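PDB 6WCD: DNA-(apurinic or apyrimidinic site) lyase from Xenopus laevis, which cleaves DNA as a 3'-5' exonuclease and, weakly, as an AP endonuclease in base excision repair, this chain being its catalytic domain. Local coordinates for residues L41-E44 and P45-I48; S187-P190 and L191-C194; L238-S242 and F243-H247. One frame throughout, in Å; residues are numbered along the deposited sequence.

Contact 1: L41-E44 and P45-I48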
ATOM      1  N   LEU A  41      16.396 -11.665   8.979  1.00 17.12           N
ATOM      2  CA  LEU A  41      16.730 -10.820  10.122  1.00 16.74           C
ATOM      3  C   LEU A  41      16.092 -11.296  11.432  1.00 18.17           C
ATOM      4  O   LEU A  41      16.553 -10.859  12.492  1.00 19.05           O
ATOM      5  CB  LEU A  41      16.243  -9.397   9.897  1.00 15.80           C
ATOM      6  CG  LEU A  41      16.776  -8.741   8.609  1.00 16.24           C
ATOM      7  CD1 LEU A  41      16.120  -7.351   8.509  1.00 18.59           C
ATOM      8  CD2 LEU A  41      18.237  -8.648   8.641  1.00 17.28           C
ATOM      9  N   LEU A  42      15.105 -12.186  11.381  1.00 17.32           N
ATOM     10  CA  LEU A  42      14.418 -12.683  12.601  1.00 17.05           C
ATOM     11  C   LEU A  42      13.893 -11.542  13.482  1.00 16.58           C
ATOM     12  O   LEU A  42      13.923 -11.630  14.724  1.00 17.80           O
ATOM     13  CB  LEU A  42      15.317 -13.597  13.407  1.00 20.57           C
ATOM     14  CG  LEU A  42      16.023 -14.755  12.689  1.00 20.78           C
ATOM     15  CD1 LEU A  42      17.041 -15.477  13.556  1.00 23.90           C
ATOM     16  CD2 LEU A  42      14.965 -15.707  12.173  1.00 27.54           C
ATOM     17  N   ASP A  43      13.367 -10.512  12.845  1.00 16.40           N
ATOM     18  CA  ASP A  43      12.978  -9.268  13.538  1.00 15.10           C
ATOM     19  C   ASP A  43      11.558  -9.370  14.063  1.00 15.06           C
ATOM     20  O   ASP A  43      10.623  -8.735  13.577  1.00 15.57           O
ATOM     21  CB  ASP A  43      13.168  -8.059  12.631  1.00 15.93           C
ATOM     22  CG  ASP A  43      13.159  -6.772  13.411  1.00 19.41           C
ATOM     23  OD1 ASP A  43      12.945  -6.882  14.652  1.00 21.27           O
ATOM     24  OD2 ASP A  43      13.321  -5.680  12.790  1.00 18.39           O
ATOM     25  N   GLU A  44      11.427 -10.159  15.127  1.00 15.59           N
ATOM     26  CA  GLU A  44      10.126 -10.386  15.737  1.00 15.63           C
ATOM     27  C   GLU A  44       9.517  -9.094  16.231  1.00 17.70           C
ATOM     28  O   GLU A  44       8.304  -8.897  16.039  1.00 16.16           O
ATOM     29  CB  GLU A  44      10.276 -11.401  16.864  1.00 18.70           C
ATOM     30  CG  GLU A  44       8.931 -11.872  17.375  1.00 20.81           C
ATOM     31  CD  GLU A  44       9.079 -12.758  18.605  1.00 64.44           C
ATOM     32  OE1 GLU A  44       9.833 -12.372  19.522  1.00 75.02           O
ATOM     33  OE2 GLU A  44       8.453 -13.836  18.649  1.00 76.58           O
ATOM     34  N   PRO A  45      10.261  -8.170  16.827  1.00 15.18           N
ATOM     35  CA  PRO A  45       9.599  -6.937  17.317  1.00 16.18           C
ATOM     36  C   PRO A  45       9.010  -6.090  16.221  1.00 19.81           C
ATOM     37  O   PRO A  45       8.084  -5.332  16.497  1.00 19.78           O
ATOM     38  CB  PRO A  45      10.728  -6.208  18.054  1.00 17.17           C
ATOM     39  CG  PRO A  45      11.652  -7.326  18.517  1.00 21.01           C
ATOM     40  CD  PRO A  45      11.633  -8.316  17.338  1.00 17.95           C
ATOM     41  N   SER A  46       9.536  -6.133  14.999  1.00 15.22           N
ATOM     42  CA  SER A  46       8.988  -5.353  13.910  1.00 13.42           C
ATOM     43  C   SER A  46       7.810  -6.051  13.274  1.00 17.35           C
ATOM     44  O   SER A  46       7.040  -5.390  12.574  1.00 17.40           O
ATOM     45  CB  SER A  46      10.072  -5.077  12.887  1.00 16.23           C
ATOM     46  OG  SER A  46      11.077  -4.233  13.409  1.00 18.02           O
ATOM     47  N   ALA A  47       7.662  -7.338  13.450  1.00 15.35           N
ATOM     48  CA  ALA A  47       6.615  -8.103  12.774  1.00 17.93           C
ATOM     49  C   ALA A  47       5.421  -8.375  13.659  1.00 21.45           C
ATOM     50  O   ALA A  47       4.288  -8.370  13.157  1.00 27.15           O
ATOM     51  CB  ALA A  47       7.188  -9.424  12.269  1.00 24.32           C
ATOM     52  N   ILE A  48       5.612  -8.624  14.943  1.00 16.89           N
ATOM     53  CA  ILE A  48       4.548  -9.027  15.854  1.00 18.47           C
ATOM     54  C   ILE A  48       4.393  -7.926  16.884  1.00 20.67           C
ATOM     55  O   ILE A  48       5.305  -7.665  17.689  1.00 20.65           O
ATOM     56  CB  ILE A  48       4.842 -10.393  16.477  1.00 24.66           C
ATOM     57  CG1 ILE A  48       4.791 -11.430  15.341  1.00 25.14           C
ATOM     58  CG2 ILE A  48       3.749 -10.767  17.496  1.00 28.19           C
ATOM     59  CD1 ILE A  48       5.146 -12.808  15.742  1.00 31.24           C
TER
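Asp43 and Ser46 meet through their side chains: the Ser46 hydroxyl gives a hydrogen bond to the carboxylate, OG to Asp43 OD2 2.7 Å. It comes from above the carboxylate plane, 53° out of it. The aspartate reaches forward over the turn because CG stands anti to its backbone N (chi1 -164°), while Ser46 OG lies beside its own backbone N (chi1 -67°), on the side facing the acid. The other oxygen, Asp43 OD1, rests against the proline ring, 3.3 Å from Pro45 CD, and forms a salt bridge with Arg12, so both carboxylate oxygens are engaged. Asp43 is the N-cap of the short helix 44-47 and the centre of an inverse gamma turn, with Pro45 in the first turn, where its missing N-H costs no bond. This helix leads from strand 29-33 to strand 53-57 of one sheet of the DNase I-like nuclease domain. Weak bonds run from Ser46 N and Ala47 N to Asp43 O. Glu44 O takes two donors: Ala47 N at 3.1 Å and Ile48 N at 2.9 Å. The Glu44 side chain, extended beyond CG, touches Phe328, and its CG comes 4.2 Å from Ile48 CD1.

Contact 2: S187-P190 and L191-C194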
ATOM      1  N   SER A 187       3.974  11.263  -9.213  1.00 18.20           N
ATOM      2  CA  SER A 187       3.011  12.281  -8.863  1.00 19.38           C
ATOM      3  C   SER A 187       2.097  12.490 -10.059  1.00 20.66           C
ATOM      4  O   SER A 187       2.507  12.378 -11.196  1.00 23.20           O
ATOM      5  CB  SER A 187       3.696  13.582  -8.468  1.00 21.92           C
ATOM      6  OG  SER A 187       4.439  14.049  -9.575  1.00 24.91           O
ATOM      7  N   HIS A 188       0.845  12.830  -9.802  1.00 17.92           N
ATOM      8  CA  HIS A 188      -0.127  12.766 -10.884  1.00 18.36           C
ATOM      9  C   HIS A 188      -0.222  14.043 -11.711  1.00 23.91           C
ATOM     10  O   HIS A 188      -0.055  14.014 -12.950  1.00 24.11           O
ATOM     11  CB  HIS A 188      -1.485  12.408 -10.285  1.00 19.95           C
ATOM     12  CG  HIS A 188      -2.544  12.167 -11.298  1.00 22.55           C
ATOM     13  ND1 HIS A 188      -3.894  12.265 -10.995  1.00 27.83           N
ATOM     14  CD2 HIS A 188      -2.473  11.877 -12.624  1.00 24.75           C
ATOM     15  CE1 HIS A 188      -4.606  12.034 -12.091  1.00 26.32           C
ATOM     16  NE2 HIS A 188      -3.768  11.793 -13.091  1.00 28.09           N
ATOM     17  N   ARG A 189      -0.473  15.175 -11.058  1.00 20.43           N
ATOM     18  CA  ARG A 189      -0.724  16.446 -11.716  1.00 22.74           C
ATOM     19  C   ARG A 189       0.210  17.527 -11.194  1.00 18.92           C
ATOM     20  O   ARG A 189       0.889  17.326 -10.182  1.00 20.73           O
ATOM     21  CB  ARG A 189      -2.191  16.865 -11.499  1.00 26.76           C
ATOM     22  CG  ARG A 189      -3.144  15.903 -12.242  1.00 32.16           C
ATOM     23  CD  ARG A 189      -4.307  16.597 -12.845  1.00 47.82           C
ATOM     24  NE  ARG A 189      -5.205  15.655 -13.515  1.00 67.27           N
ATOM     25  CZ  ARG A 189      -6.332  15.170 -12.991  1.00 72.45           C
ATOM     26  NH1 ARG A 189      -6.726  15.528 -11.773  1.00 65.67           N
ATOM     27  NH2 ARG A 189      -7.074  14.321 -13.692  1.00 78.10           N
ATOM     28  N   PRO A 190       0.330  18.638 -11.905  1.00 21.94           N
ATOM     29  CA  PRO A 190       1.257  19.710 -11.482  1.00 21.85           C
ATOM     30  C   PRO A 190       1.104  20.129 -10.035  1.00 26.01           C
ATOM     31  O   PRO A 190       2.100  20.424  -9.369  1.00 24.32           O
ATOM     32  CB  PRO A 190       0.910  20.856 -12.457  1.00 25.37           C
ATOM     33  CG  PRO A 190       0.516  20.145 -13.676  1.00 30.45           C
ATOM     34  CD  PRO A 190      -0.314  18.986 -13.184  1.00 23.77           C
ATOM     35  N   LEU A 191      -0.133  20.164  -9.526  1.00 24.40           N
ATOM     36  CA  LEU A 191      -0.412  20.525  -8.147  1.00 26.16           C
ATOM     37  C   LEU A 191       0.286  19.601  -7.157  1.00 22.25           C
ATOM     38  O   LEU A 191       0.490  19.978  -5.989  1.00 24.75           O
ATOM     39  CB  LEU A 191      -1.931  20.446  -7.942  1.00 34.25           C
ATOM     40  CG  LEU A 191      -2.587  21.115  -6.766  1.00 40.02           C
ATOM     41  CD1 LEU A 191      -2.293  22.600  -6.801  1.00 39.23           C
ATOM     42  CD2 LEU A 191      -4.085  20.827  -6.828  1.00 32.32           C
ATOM     43  N   ASP A 192       0.637  18.403  -7.583  1.00 20.12           N
ATOM     44  CA  ASP A 192       1.195  17.375  -6.733  1.00 17.84           C
ATOM     45  C   ASP A 192       2.691  17.471  -6.558  1.00 20.70           C
ATOM     46  O   ASP A 192       3.303  16.571  -5.955  1.00 22.79           O
ATOM     47  CB  ASP A 192       0.852  15.988  -7.284  1.00 18.09           C
ATOM     48  CG  ASP A 192      -0.646  15.718  -7.237  1.00 22.07           C
ATOM     49  OD1 ASP A 192      -1.235  15.901  -6.154  1.00 19.41           O
ATOM     50  OD2 ASP A 192      -1.258  15.405  -8.289  1.00 22.27           O
ATOM     51  N   HIS A 193       3.321  18.515  -7.064  1.00 21.34           N
ATOM     52  CA  HIS A 193       4.776  18.634  -7.095  0.50 23.48           C
ATOM     53  C   HIS A 193       5.134  20.098  -6.859  1.00 23.28           C
ATOM     54  O   HIS A 193       4.364  20.995  -7.211  1.00 24.12           O
ATOM     55  CB  HIS A 193       5.302  18.111  -8.447  0.50 28.21           C
ATOM     56  CG  HIS A 193       6.791  18.006  -8.529  0.50 33.80           C
ATOM     57  ND1 HIS A 193       7.577  19.040  -8.987  0.50 35.20           N
ATOM     58  CD2 HIS A 193       7.638  16.989  -8.232  0.50 43.12           C
ATOM     59  CE1 HIS A 193       8.846  18.672  -8.953  0.50 38.00           C
ATOM     60  NE2 HIS A 193       8.912  17.431  -8.508  0.50 38.25           N
ATOM     61  N   CYS A 194       6.327  20.318  -6.337  1.00 26.77           N
ATOM     62  CA  CYS A 194       6.775  21.664  -6.121  1.00 29.19           C
ATOM     63  C   CYS A 194       6.918  22.368  -7.473  1.00 26.59           C
ATOM     64  O   CYS A 194       7.349  21.769  -8.465  1.00 30.42           O
ATOM     65  CB  CYS A 194       8.116  21.667  -5.387  1.00 53.96           C
ATOM     66  SG  CYS A 194       8.177  22.765  -3.952  1.00 55.00           S
TER
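Asp192 carries CG beside its own backbone N (chi1 -65°), which swings the carboxylate back over the turn to the amide of Arg189. Arg189 N gives its hydrogen to Asp192 OD2 at 2.9 Å, on the anti lone pair, with an N-H...O angle of 156°. The main chain answers in the reverse direction, Asp192 N to Arg189 O 2.8 Å, so the two residues are tied by a pair of bonds round Pro190 and Leu191. A further turn bond joins His193 N to Pro190 O at 3.2 Å. Asp192 OD2 also lies against aliphatic carbon, 3.6 Å from both His188 CB and Arg189 CB, and Asp192 CB packs on Ser187 CB at 3.9 Å. Arg189 itself, bent at chi2, folds over its neighbour: its CG sits above the centre of the His188 ring, while His188 CE1 lies over its guanidinium. This is a 3-10 turn in the loop between strand 177-181 and helix 206-214, a few residues beyond Asn185, probably the transition-state stabiliser. Outside the turn, Asp192 OD1 forms salt bridges with Arg244 and Arg271. With an alanine at Asp192, the Arg189 amide would probably lose its acceptor and the two arginines their shared anion. The buried carboxylate probably stays ionised, one oxygen holding the turn and the other probably offsetting the charge of the two arginines.

Contact 3: L238-S242 and F243-H247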
ATOM      1  N   LEU A 238     -11.360   3.272 -13.242  1.00 21.95           N
ATOM      2  CA  LEU A 238     -12.297   2.692 -12.302  1.00 20.30           C
ATOM      3  C   LEU A 238     -11.999   3.092 -10.864  1.00 22.35           C
ATOM      4  O   LEU A 238     -12.806   2.778  -9.969  1.00 21.42           O
ATOM      5  CB  LEU A 238     -12.256   1.178 -12.407  1.00 20.60           C
ATOM      6  CG  LEU A 238     -12.624   0.661 -13.809  1.00 26.01           C
ATOM      7  CD1 LEU A 238     -12.345  -0.827 -13.866  1.00 25.16           C
ATOM      8  CD2 LEU A 238     -14.070   0.962 -14.112  1.00 33.46           C
ATOM      9  N   PHE A 239     -10.889   3.761 -10.621  1.00 18.32           N
ATOM     10  CA  PHE A 239     -10.414   4.134  -9.284  1.00 17.17           C
ATOM     11  C   PHE A 239     -10.343   5.637  -9.141  1.00 19.03           C
ATOM     12  O   PHE A 239     -10.036   6.353 -10.090  1.00 20.61           O
ATOM     13  CB  PHE A 239      -9.049   3.485  -9.032  1.00 16.59           C
ATOM     14  CG  PHE A 239      -9.132   2.006  -8.816  1.00 16.39           C
ATOM     15  CD1 PHE A 239      -9.132   1.106  -9.885  1.00 21.89           C
ATOM     16  CD2 PHE A 239      -9.315   1.511  -7.566  1.00 17.12           C
ATOM     17  CE1 PHE A 239      -9.299  -0.296  -9.629  1.00 20.28           C
ATOM     18  CE2 PHE A 239      -9.451   0.152  -7.321  1.00 18.50           C
ATOM     19  CZ  PHE A 239      -9.487  -0.741  -8.367  1.00 19.45           C
ATOM     20  N   TYR A 240     -10.642   6.146  -7.943  1.00 17.78           N
ATOM     21  CA  TYR A 240     -10.470   7.546  -7.634  1.00 18.29           C
ATOM     22  C   TYR A 240      -9.303   7.719  -6.646  1.00 16.71           C
ATOM     23  O   TYR A 240      -9.148   6.940  -5.702  1.00 16.48           O
ATOM     24  CB  TYR A 240     -11.708   8.144  -6.963  1.00 17.96           C
ATOM     25  CG  TYR A 240     -12.907   8.412  -7.811  1.00 19.99           C
ATOM     26  CD1 TYR A 240     -12.817   8.496  -9.188  1.00 23.56           C
ATOM     27  CD2 TYR A 240     -14.141   8.653  -7.208  1.00 22.59           C
ATOM     28  CE1 TYR A 240     -13.918   8.766  -9.952  1.00 26.87           C
ATOM     29  CE2 TYR A 240     -15.253   8.940  -7.964  1.00 26.95           C
ATOM     30  CZ  TYR A 240     -15.140   8.996  -9.337  1.00 27.62           C
ATOM     31  OH  TYR A 240     -16.245   9.272 -10.107  1.00 30.28           O
ATOM     32  N   ASP A 241      -8.567   8.801  -6.845  1.00 16.92           N
ATOM     33  CA  ASP A 241      -7.593   9.345  -5.889  1.00 16.64           C
ATOM     34  C   ASP A 241      -8.361  10.009  -4.751  1.00 17.96           C
ATOM     35  O   ASP A 241      -8.915  11.105  -4.915  1.00 17.42           O
ATOM     36  CB  ASP A 241      -6.724  10.336  -6.647  1.00 16.07           C
ATOM     37  CG  ASP A 241      -5.620  10.970  -5.819  1.00 20.53           C
ATOM     38  OD1 ASP A 241      -5.595  10.872  -4.579  1.00 19.08           O
ATOM     39  OD2 ASP A 241      -4.763  11.639  -6.446  1.00 19.03           O
ATOM     40  N   SER A 242      -8.463   9.335  -3.619  1.00 14.44           N
ATOM     41  CA  SER A 242      -9.422   9.800  -2.615  1.00 13.46           C
ATOM     42  C   SER A 242      -9.030  11.151  -2.059  1.00 15.08           C
ATOM     43  O   SER A 242      -9.892  11.950  -1.708  1.00 15.14           O
ATOM     44  CB  SER A 242      -9.562   8.758  -1.493  1.00 13.94           C
ATOM     45  OG  SER A 242      -8.375   8.566  -0.699  1.00 13.81           O
ATOM     46  N   PHE A 243      -7.735  11.405  -1.874  1.00 13.84           N
ATOM     47  CA  PHE A 243      -7.345  12.711  -1.384  1.00 15.90           C
ATOM     48  C   PHE A 243      -7.929  13.812  -2.255  1.00 18.11           C
ATOM     49  O   PHE A 243      -8.439  14.810  -1.747  1.00 16.74           O
ATOM     50  CB  PHE A 243      -5.829  12.862  -1.327  1.00 13.71           C
ATOM     51  CG  PHE A 243      -5.357  14.225  -0.857  1.00 13.74           C
ATOM     52  CD1 PHE A 243      -5.551  14.654   0.442  1.00 16.04           C
ATOM     53  CD2 PHE A 243      -4.715  15.082  -1.716  1.00 15.50           C
ATOM     54  CE1 PHE A 243      -5.197  15.928   0.839  1.00 16.89           C
ATOM     55  CE2 PHE A 243      -4.331  16.318  -1.339  1.00 18.70           C
ATOM     56  CZ  PHE A 243      -4.556  16.761  -0.063  1.00 16.62           C
ATOM     57  N   ARG A 244      -7.864  13.655  -3.590  1.00 16.39           N
ATOM     58  CA  ARG A 244      -8.343  14.714  -4.459  1.00 16.27           C
ATOM     59  C   ARG A 244      -9.851  14.720  -4.617  1.00 20.26           C
ATOM     60  O   ARG A 244     -10.425  15.739  -5.010  1.00 20.88           O
ATOM     61  CB  ARG A 244      -7.668  14.584  -5.837  1.00 18.68           C
ATOM     62  CG  ARG A 244      -6.233  14.967  -5.794  1.00 17.19           C
ATOM     63  CD  ARG A 244      -5.994  16.420  -5.400  1.00 22.48           C
ATOM     64  NE  ARG A 244      -4.556  16.696  -5.362  1.00 22.24           N
ATOM     65  CZ  ARG A 244      -4.010  17.753  -4.767  1.00 19.30           C
ATOM     66  NH1 ARG A 244      -4.739  18.600  -4.070  1.00 20.32           N
ATOM     67  NH2 ARG A 244      -2.699  17.899  -4.805  1.00 20.46           N
ATOM     68  N   TYR A 245     -10.528  13.623  -4.296  1.00 19.65           N
ATOM     69  CA  TYR A 245     -11.973  13.646  -4.249  1.00 19.54           C
ATOM     70  C   TYR A 245     -12.433  14.656  -3.204  1.00 19.72           C
ATOM     71  O   TYR A 245     -13.413  15.363  -3.400  1.00 21.94           O
ATOM     72  CB  TYR A 245     -12.482  12.234  -3.920  1.00 19.75           C
ATOM     73  CG  TYR A 245     -13.988  12.075  -3.973  1.00 19.32           C
ATOM     74  CD1 TYR A 245     -14.754  12.157  -2.821  1.00 20.87           C
ATOM     75  CD2 TYR A 245     -14.634  11.797  -5.167  1.00 25.91           C
ATOM     76  CE1 TYR A 245     -16.135  12.001  -2.857  1.00 22.37           C
ATOM     77  CE2 TYR A 245     -15.995  11.635  -5.198  1.00 25.54           C
ATOM     78  CZ  TYR A 245     -16.739  11.752  -4.063  1.00 24.78           C
ATOM     79  OH  TYR A 245     -18.106  11.596  -4.109  1.00 30.20           O
ATOM     80  N   PHE A 246     -11.702  14.730  -2.076  1.00 18.60           N
ATOM     81  CA  PHE A 246     -12.122  15.619  -0.994  1.00 18.32           C
ATOM     82  C   PHE A 246     -11.385  16.950  -0.984  1.00 18.29           C
ATOM     83  O   PHE A 246     -11.908  17.913  -0.431  1.00 21.12           O
ATOM     84  CB  PHE A 246     -11.943  14.886   0.345  1.00 18.18           C
ATOM     85  CG  PHE A 246     -12.883  13.722   0.525  1.00 17.07           C
ATOM     86  CD1 PHE A 246     -14.207  13.946   0.836  1.00 20.58           C
ATOM     87  CD2 PHE A 246     -12.448  12.439   0.342  1.00 15.92           C
ATOM     88  CE1 PHE A 246     -15.076  12.885   0.999  1.00 18.37           C
ATOM     89  CE2 PHE A 246     -13.316  11.406   0.494  1.00 17.64           C
ATOM     90  CZ  PHE A 246     -14.611  11.629   0.813  1.00 16.80           C
ATOM     91  N   HIS A 247     -10.188  17.015  -1.578  1.00 18.11           N
ATOM     92  CA  HIS A 247      -9.342  18.212  -1.537  1.00 18.84           C
ATOM     93  C   HIS A 247      -8.792  18.511  -2.927  1.00 20.09           C
ATOM     94  O   HIS A 247      -7.576  18.449  -3.163  1.00 18.58           O
ATOM     95  CB  HIS A 247      -8.222  17.991  -0.527  1.00 17.62           C
ATOM     96  CG  HIS A 247      -8.763  17.633   0.806  1.00 17.38           C
ATOM     97  ND1 HIS A 247      -9.433  18.552   1.586  1.00 21.87           N
ATOM     98  CD2 HIS A 247      -8.838  16.444   1.445  1.00 17.93           C
ATOM     99  CE1 HIS A 247      -9.880  17.941   2.678  1.00 23.79           C
ATOM    100  NE2 HIS A 247      -9.528  16.668   2.623  1.00 20.12           N
TER
HETATM  101  O   HOH W   1      -5.127   9.609  -2.242  1.00 15.01           O
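Tyr240 and Tyr245 set their rings nearly parallel, planes 22° apart, but offset, so little of one ring covers the other, with centroids 5.7 Å apart. They touch along one side, Tyr240 CD2 to Tyr245 CD2 3.8 Å. Tyr245 CG is anti to its backbone N (chi1 -174°), which sends the ring out beside that of Tyr240. The Phe246 ring has Tyr245 CD1 over its centre, and Phe246 CD2, at the ring edge, lies 3.3 Å from Ser242 O. Asp241 and Arg244 are laid alongside each other in one direction, Asp241 OD2 3.7 Å from Arg244 CG, their flat ends turned 64° apart. Their charges go to other mates, Asp241 OD2 to Arg271 and Arg244 NH2 to Asp192. Arg244 NH1 also hydrogen-bonds to His247 O, in the guanidinium plane, while Phe243 CE2 lies against one guanidinium face. Asp241 is the N-cap of helix 242-246: its O accepts Tyr245 N at 3.1 Å, and a water donates to its OD1 while accepting from Phe243 N. This direct strand-to-helix junction bridges the two sheets of the DNase I-like fold. Strand 239-241 pairs with strand 269-278 of one, where Ser242 OG hydrogen-bonds to Ile275 O; Phe239 packs on helix 152-173, and Phe243 and Phe246 lie on strand 286-291 of the other sheet.

Overall arrangement
Contacts 2 and 3 form one cluster, their centres 14 Å apart and on the same side of the chain's centre. They are joined directly by a salt bridge, Asp192 OD1 to Arg244 NH2 2.8 Å, and by Leu191 CD2 packed 3.6 Å from Arg244 NH1; Arg271 of strand 269-278 binds an aspartate from each. Contact 1 lies on the opposite side, its centre 36 Å from contact 2 and 34 Å from contact 3. Side chain to side chain, Ser187 is about 9 Å from Asp183, the active-site proton donor/acceptor, and from Asn185, and Phe243 about 9 Å from Asp273, probably important for catalysis. The side chains of Asp43 and Ser187 each lie about 6 Å from a different bound 1,4-butanediol.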